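Long-range contacts in tailspike protein (Siphovirus 9NA, PDB 3RIQ), which binds the lipopolysaccharide receptor on Salmonella and, as an endorhamnosidase, probably cleaves its polysaccharide chain during phage attachment: residues A[302-307]-A[326-331]; A[127-132]-A[275-280]. One frame throughout, in Å; residues are numbered along the deposited sequence.

Contact 1 of 2, residues A[302-307]-A[326-331]; sequences PWFQLP and WWDGQK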
loop_
_atom_site.group_PDB
_atom_site.type_symbol
_atom_site.label_atom_id
_atom_site.label_comp_id
_atom_site.label_asym_id
_atom_site.label_seq_id
_atom_site.Cartn_x
_atom_site.Cartn_y
_atom_site.Cartn_z
ATOM N N PRO A 302 -4.284 -32.229 4.506
ATOM C CA PRO A 302 -2.912 -32.606 4.824
ATOM C C PRO A 302 -2.170 -31.575 5.616
ATOM O O PRO A 302 -2.564 -30.384 5.673
ATOM C CB PRO A 302 -2.259 -32.756 3.457
ATOM C CG PRO A 302 -3.404 -33.140 2.534
ATOM C CD PRO A 302 -4.560 -32.287 3.055
ATOM N N TRP A 303 -1.067 -32.022 6.222
ATOM C CA TRP A 303 -0.204 -31.120 7.005
ATOM C C TRP A 303 0.185 -29.898 6.150
ATOM O O TRP A 303 0.511 -30.032 4.957
ATOM C CB TRP A 303 1.054 -31.855 7.415
ATOM C CG TRP A 303 1.674 -31.451 8.706
ATOM C CD1 TRP A 303 2.970 -30.997 8.905
ATOM C CD2 TRP A 303 1.065 -31.505 10.010
ATOM N NE1 TRP A 303 3.186 -30.764 10.244
ATOM C CE2 TRP A 303 2.056 -31.105 10.953
ATOM C CE3 TRP A 303 -0.205 -31.896 10.473
ATOM C CZ2 TRP A 303 1.801 -31.044 12.330
ATOM C CZ3 TRP A 303 -0.458 -31.870 11.860
ATOM C CH2 TRP A 303 0.553 -31.450 12.771
ATOM N N PHE A 304 0.121 -28.724 6.769
ATOM C CA PHE A 304 0.465 -27.415 6.180
ATOM C C PHE A 304 -0.621 -26.887 5.261
ATOM O O PHE A 304 -0.452 -25.826 4.676
ATOM C CB PHE A 304 1.832 -27.368 5.453
ATOM C CG PHE A 304 3.000 -27.804 6.296
ATOM C CD1 PHE A 304 3.245 -27.219 7.543
ATOM C CD2 PHE A 304 3.881 -28.794 5.823
ATOM C CE1 PHE A 304 4.355 -27.597 8.301
ATOM C CE2 PHE A 304 5.021 -29.203 6.580
ATOM C CZ PHE A 304 5.257 -28.604 7.824
ATOM N N GLN A 305 -1.738 -27.606 5.131
ATOM C CA GLN A 305 -2.762 -27.220 4.133
ATOM C C GLN A 305 -4.154 -26.946 4.724
ATOM O O GLN A 305 -5.179 -27.061 4.033
ATOM C CB GLN A 305 -2.823 -28.275 3.014
ATOM C CG GLN A 305 -1.480 -28.468 2.338
ATOM C CD GLN A 305 -1.514 -29.402 1.149
ATOM O OE1 GLN A 305 -2.520 -30.061 0.865
ATOM N NE2 GLN A 305 -0.380 -29.483 0.452
ATOM N N LEU A 306 -4.208 -26.561 5.999
ATOM C CA LEU A 306 -5.514 -26.219 6.577
ATOM C C LEU A 306 -6.091 -24.996 5.878
ATOM O O LEU A 306 -5.327 -24.094 5.501
ATOM C CB LEU A 306 -5.376 -25.931 8.089
ATOM C CG LEU A 306 -5.101 -27.174 8.951
ATOM C CD1 LEU A 306 -4.576 -26.809 10.356
ATOM C CD2 LEU A 306 -6.385 -28.043 9.021
ATOM N N PRO A 307 -7.434 -24.903 5.773
ATOM C CA PRO A 307 -8.025 -23.745 5.115
ATOM C C PRO A 307 -8.143 -22.537 6.064
ATOM O O PRO A 307 -9.221 -22.141 6.495
ATOM C CB PRO A 307 -9.376 -24.278 4.627
ATOM C CG PRO A 307 -9.805 -25.238 5.769
ATOM C CD PRO A 307 -8.467 -25.883 6.185
ATOM N N TRP A 326 6.198 -15.293 6.955
ATOM C CA TRP A 326 5.735 -16.575 6.433
ATOM C C TRP A 326 4.412 -17.054 7.007
ATOM O O TRP A 326 3.900 -16.531 8.032
ATOM C CB TRP A 326 6.799 -17.672 6.540
ATOM C CG TRP A 326 7.024 -18.351 7.882
ATOM C CD1 TRP A 326 7.009 -17.789 9.149
ATOM C CD2 TRP A 326 7.425 -19.720 8.056
ATOM N NE1 TRP A 326 7.358 -18.764 10.107
ATOM C CE2 TRP A 326 7.611 -19.947 9.455
ATOM C CE3 TRP A 326 7.658 -20.778 7.160
ATOM C CZ2 TRP A 326 8.020 -21.193 9.966
ATOM C CZ3 TRP A 326 8.080 -22.024 7.665
ATOM C CH2 TRP A 326 8.254 -22.214 9.051
ATOM N N TRP A 327 3.863 -18.040 6.308
ATOM C CA TRP A 327 2.541 -18.608 6.619
ATOM C C TRP A 327 2.454 -20.002 6.022
ATOM O O TRP A 327 3.262 -20.369 5.145
ATOM C CB TRP A 327 1.396 -17.734 6.038
ATOM C CG TRP A 327 1.537 -17.505 4.546
ATOM C CD1 TRP A 327 1.064 -18.308 3.531
ATOM C CD2 TRP A 327 2.263 -16.452 3.921
ATOM N NE1 TRP A 327 1.439 -17.793 2.296
ATOM C CE2 TRP A 327 2.179 -16.655 2.506
ATOM C CE3 TRP A 327 2.975 -15.341 4.412
ATOM C CZ2 TRP A 327 2.817 -15.795 1.584
ATOM C CZ3 TRP A 327 3.567 -14.474 3.513
ATOM C CH2 TRP A 327 3.477 -14.702 2.102
ATOM N N ASP A 328 1.494 -20.772 6.519
ATOM C CA ASP A 328 1.111 -22.041 5.839
ATOM C C ASP A 328 -0.401 -21.982 5.573
ATOM O O ASP A 328 -1.012 -20.915 5.638
ATOM C CB ASP A 328 1.504 -23.308 6.641
ATOM C CG ASP A 328 0.609 -23.543 7.860
ATOM O OD1 ASP A 328 -0.023 -22.561 8.308
ATOM O OD2 ASP A 328 0.537 -24.700 8.358
ATOM N N GLY A 329 -0.995 -23.136 5.343
ATOM C CA GLY A 329 -2.415 -23.248 5.084
ATOM C C GLY A 329 -2.764 -22.850 3.658
ATOM O O GLY A 329 -1.889 -22.669 2.789
ATOM N N GLN A 330 -4.054 -22.795 3.398
ATOM C CA GLN A 330 -4.537 -22.449 2.060
ATOM C C GLN A 330 -5.682 -21.488 2.119
ATOM O O GLN A 330 -6.241 -21.249 3.181
ATOM C CB GLN A 330 -4.941 -23.706 1.273
ATOM C CG GLN A 330 -6.130 -24.511 1.861
ATOM C CD GLN A 330 -6.514 -25.657 0.921
ATOM O OE1 GLN A 330 -7.008 -25.420 -0.204
ATOM N NE2 GLN A 330 -6.212 -26.879 1.320
ATOM N N LYS A 331 -5.974 -20.905 0.960
ATOM C CA LYS A 331 -7.018 -19.899 0.777
ATOM C C LYS A 331 -6.744 -18.626 1.584
ATOM O O LYS A 331 -7.654 -17.833 1.825
ATOM C CB LYS A 331 -8.398 -20.471 1.110
ATOM C CG LYS A 331 -8.819 -21.582 0.155
ATOM C CD LYS A 331 -10.153 -22.227 0.587
ATOM C CE LYS A 331 -11.328 -21.430 -0.042
ATOM N NZ LYS A 331 -12.679 -21.677 0.492
HETATM O O HOH W 1 -2.008 -25.958 7.955
#
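The phenyl ring of F304 has its edge, near the ring plane, against the carboxylate of D328, with OD2 of D328 3.8 Å from CD1 of F304. CD1 of W303 lies over the centre of one face of the F304 ring, 3.4 Å above its plane. Ring and carboxylate planes stand 72° apart. With D328 CG between its backbone N and carbonyl carbon (chi1 74°), the carboxylate carbon is placed on the side of the 302-307 loop. OD2 of D328 also comes to 3.5 Å from F304 CA. The carboxylate is gripped from several directions: OD1 accepts from A284 N, and OD2 from D285 N and from a water that in turn accepts from L306 N. D285 also reaches F304 N through its own carboxylate, adding a second link to this loop.

Next along the chain, the backbones are joined directly. G329 N donates to F304 O at 2.8 Å, and Q330 N donates to L306 O, also at 2.8 Å. The positive phi of G329 (78°), a conformation that favours glycine, goes with a close approach of its CA to L306 O, 3.1 Å. The extended Q330 side chain then turns its amide to Q305 O: NE2 donates over 2.9 Å in a nearly straight bond, with the acceptor close to the amide plane, while OE1 is held by N353 ND2. The type II turn from P302 to Q305 is thus fastened onto the loop that follows strand 326-327, an arrangement of the right-handed beta-helix in which an excursion between strands folds back on a neighbouring coil.

Contact 2 of 2, residues A[127-132]-A[275-280]; sequences NDHDIW and CYYDGI
Y276 and Y277 reach from a turn of the right-handed beta-helix, between strands 266-273 and 281-282, to the loop that holds N127 to D130. C275 leads into this turn. In Y276, CG stands anti to the backbone N (chi1 -166°), which sends the ring out toward the 127-132 loop. Its OH and the D130 carboxylate approach tip to tip, with OD2 of D130 3.9 Å from OH of Y276, beyond hydrogen-bonding distance, and the carboxylate and ring planes 31° apart. Nearer the backbone of Y276, its CE2 is 4.1 Å from D128 OD1, and N127 O lies at the same ring's edge. R96 unites this group: it forms salt bridges with D128 and D130 and a cation-pi contact with the Y276 ring, while D128 OD1 also bonds to Y122 OH. R96 probably offsets part of the negative charge of the two carboxylates.

Next comes Y277, which carries the one hydrogen bond between the two segments. Its OH donates over 2.8 Å to N127 O, lying in the carbonyl plane on a lone pair. The inverse gamma turn centred on D128 sets N127 and H129 close together, H129 N making a weak bond to N127 O. The same N127 O lies 3.6 Å above the H129 ring plane, offset toward the rim.

Beyond the tyrosines the chain returns to the coil, where D278 OD1 accepts from I323 N, G279 O accepts from T272 OG1 and I280 packs on I312 and I315. At the Y277 end of the contact, the H129 side chain crosses that of Y277 at about a right angle, with NE2 of H129 3.4 Å from Y277 OH, while CB of N127 rests 3.9 Å from CE2 of Y277.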
loop_
_atom_site.group_PDB
_atom_site.type_symbol
_atom_site.label_atom_id
_atom_site.label_comp_id
_atom_site.label_asym_id
_atom_site.label_seq_id
_atom_site.Cartn_x
_atom_site.Cartn_y
_atom_site.Cartn_z
ATOM N N ASN A 127 14.173 -21.393 23.619
ATOM C CA ASN A 127 14.337 -21.053 22.222
ATOM C C ASN A 127 15.700 -20.383 21.951
ATOM O O ASN A 127 16.046 -20.110 20.780
ATOM C CB ASN A 127 13.173 -20.147 21.776
ATOM C CG ASN A 127 11.832 -20.888 21.726
ATOM O OD1 ASN A 127 11.771 -22.115 21.524
ATOM N ND2 ASN A 127 10.742 -20.128 21.885
ATOM N N ASP A 128 16.437 -20.085 23.025
ATOM C CA ASP A 128 17.771 -19.458 22.922
ATOM C C ASP A 128 18.837 -20.541 22.872
ATOM O O ASP A 128 19.639 -20.723 23.806
ATOM C CB ASP A 128 18.049 -18.472 24.063
ATOM C CG ASP A 128 17.087 -17.294 24.067
ATOM O OD1 ASP A 128 16.861 -16.674 22.997
ATOM O OD2 ASP A 128 16.523 -17.008 25.137
ATOM N N HIS A 129 18.838 -21.240 21.740
ATOM C CA HIS A 129 19.636 -22.454 21.561
ATOM C C HIS A 129 21.129 -22.209 21.750
ATOM O O HIS A 129 21.840 -23.106 22.190
ATOM C CB HIS A 129 19.339 -23.090 20.197
ATOM C CG HIS A 129 17.889 -23.407 19.979
ATOM N ND1 HIS A 129 17.150 -24.174 20.859
ATOM C CD2 HIS A 129 17.045 -23.077 18.969
ATOM C CE1 HIS A 129 15.912 -24.286 20.409
ATOM N NE2 HIS A 129 15.821 -23.630 19.263
ATOM N N ASP A 130 21.586 -20.995 21.440
ATOM C CA ASP A 130 23.006 -20.639 21.548
ATOM C C ASP A 130 23.560 -20.533 22.988
ATOM O O ASP A 130 24.751 -20.775 23.212
ATOM C CB ASP A 130 23.327 -19.358 20.744
ATOM C CG ASP A 130 22.564 -18.118 21.240
ATOM O OD1 ASP A 130 21.575 -18.269 21.973
ATOM O OD2 ASP A 130 22.951 -16.980 20.873
ATOM N N ILE A 131 22.709 -20.185 23.958
ATOM C CA ILE A 131 23.182 -19.962 25.338
ATOM C C ILE A 131 22.473 -20.782 26.438
ATOM O O ILE A 131 22.949 -20.810 27.565
ATOM C CB ILE A 131 23.173 -18.455 25.759
ATOM C CG1 ILE A 131 21.742 -17.892 25.821
ATOM C CG2 ILE A 131 24.110 -17.618 24.850
ATOM C CD1 ILE A 131 21.658 -16.467 26.425
ATOM N N TRP A 132 21.333 -21.397 26.106
ATOM C CA TRP A 132 20.435 -22.048 27.102
ATOM C C TRP A 132 21.209 -23.024 27.993
ATOM O O TRP A 132 21.186 -22.918 29.228
ATOM C CB TRP A 132 19.248 -22.735 26.389
ATOM C CG TRP A 132 18.183 -23.337 27.298
ATOM C CD1 TRP A 132 17.736 -24.639 27.294
ATOM C CD2 TRP A 132 17.435 -22.662 28.331
ATOM N NE1 TRP A 132 16.763 -24.809 28.254
ATOM C CE2 TRP A 132 16.565 -23.618 28.909
ATOM C CE3 TRP A 132 17.435 -21.346 28.840
ATOM C CZ2 TRP A 132 15.685 -23.299 29.958
ATOM C CZ3 TRP A 132 16.555 -21.027 29.884
ATOM C CH2 TRP A 132 15.693 -22.006 30.432
ATOM N N CYS A 275 13.051 -9.023 15.287
ATOM C CA CYS A 275 12.634 -10.177 16.136
ATOM C C CYS A 275 13.638 -11.328 15.945
ATOM O O CYS A 275 14.382 -11.361 14.950
ATOM C CB CYS A 275 11.211 -10.634 15.827
ATOM S SG CYS A 275 10.967 -11.227 14.120
ATOM N N TYR A 276 13.699 -12.233 16.915
ATOM C CA TYR A 276 14.688 -13.307 16.839
ATOM C C TYR A 276 14.224 -14.477 15.980
ATOM O O TYR A 276 15.063 -15.187 15.392
ATOM C CB TYR A 276 15.093 -13.767 18.239
ATOM C CG TYR A 276 16.335 -14.623 18.273
ATOM C CD1 TYR A 276 17.566 -14.166 17.745
ATOM C CD2 TYR A 276 16.310 -15.877 18.879
ATOM C CE1 TYR A 276 18.741 -14.961 17.822
ATOM C CE2 TYR A 276 17.457 -16.653 18.979
ATOM C CZ TYR A 276 18.675 -16.196 18.420
ATOM O OH TYR A 276 19.832 -16.978 18.504
ATOM N N TYR A 277 12.898 -14.676 15.877
ATOM C CA TYR A 277 12.392 -15.625 14.902
ATOM C C TYR A 277 11.788 -14.884 13.693
ATOM O O TYR A 277 12.509 -14.088 13.061
ATOM C CB TYR A 277 11.515 -16.684 15.574
ATOM C CG TYR A 277 12.379 -17.701 16.314
ATOM C CD1 TYR A 277 12.827 -18.855 15.648
ATOM C CD2 TYR A 277 12.831 -17.475 17.614
ATOM C CE1 TYR A 277 13.633 -19.800 16.301
ATOM C CE2 TYR A 277 13.633 -18.397 18.276
ATOM C CZ TYR A 277 14.044 -19.556 17.623
ATOM O OH TYR A 277 14.857 -20.472 18.285
ATOM N N ASP A 278 10.508 -15.066 13.362
ATOM C CA ASP A 278 10.046 -14.688 12.009
ATOM C C ASP A 278 9.259 -13.379 12.046
ATOM O O ASP A 278 8.492 -13.133 12.985
ATOM C CB ASP A 278 9.168 -15.816 11.461
ATOM C CG ASP A 278 9.836 -17.158 11.652
ATOM O OD1 ASP A 278 11.028 -17.245 11.265
ATOM O OD2 ASP A 278 9.233 -18.070 12.264
ATOM N N GLY A 279 9.447 -12.533 11.043
ATOM C CA GLY A 279 8.791 -11.211 11.050
ATOM C C GLY A 279 7.300 -11.284 11.353
ATOM O O GLY A 279 6.765 -10.475 12.128
ATOM N N ILE A 280 6.606 -12.209 10.697
ATOM C CA ILE A 280 5.315 -12.674 11.197
ATOM C C ILE A 280 5.366 -14.191 11.074
ATOM O O ILE A 280 6.034 -14.717 10.175
ATOM C CB ILE A 280 4.094 -12.095 10.393
ATOM C CG1 ILE A 280 4.086 -12.551 8.921
ATOM C CG2 ILE A 280 4.044 -10.576 10.507
ATOM C CD1 ILE A 280 2.869 -12.061 8.143
#

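Overall arrangement
From the N terminus, the chain first passes through residues 127-132, in a long excursion between strands 79-87 and 146-151. Contact 2 closes when residues 275-280 return to that excursion, after 142 intervening residues that include several coils of the beta-helix. Contact 1 follows in series, so the two loops neither nest nor cross: it spans 18 residues, including strand 311-318, and ties the loop after strand 281-282 to the loop that follows strand 326-327. The contact centres lie 23 Å apart, yet adjoining coils join them: W326 N probably hydrogen-bonds to I280 O, and W326 NE1 makes a weak bond to D278 OD2.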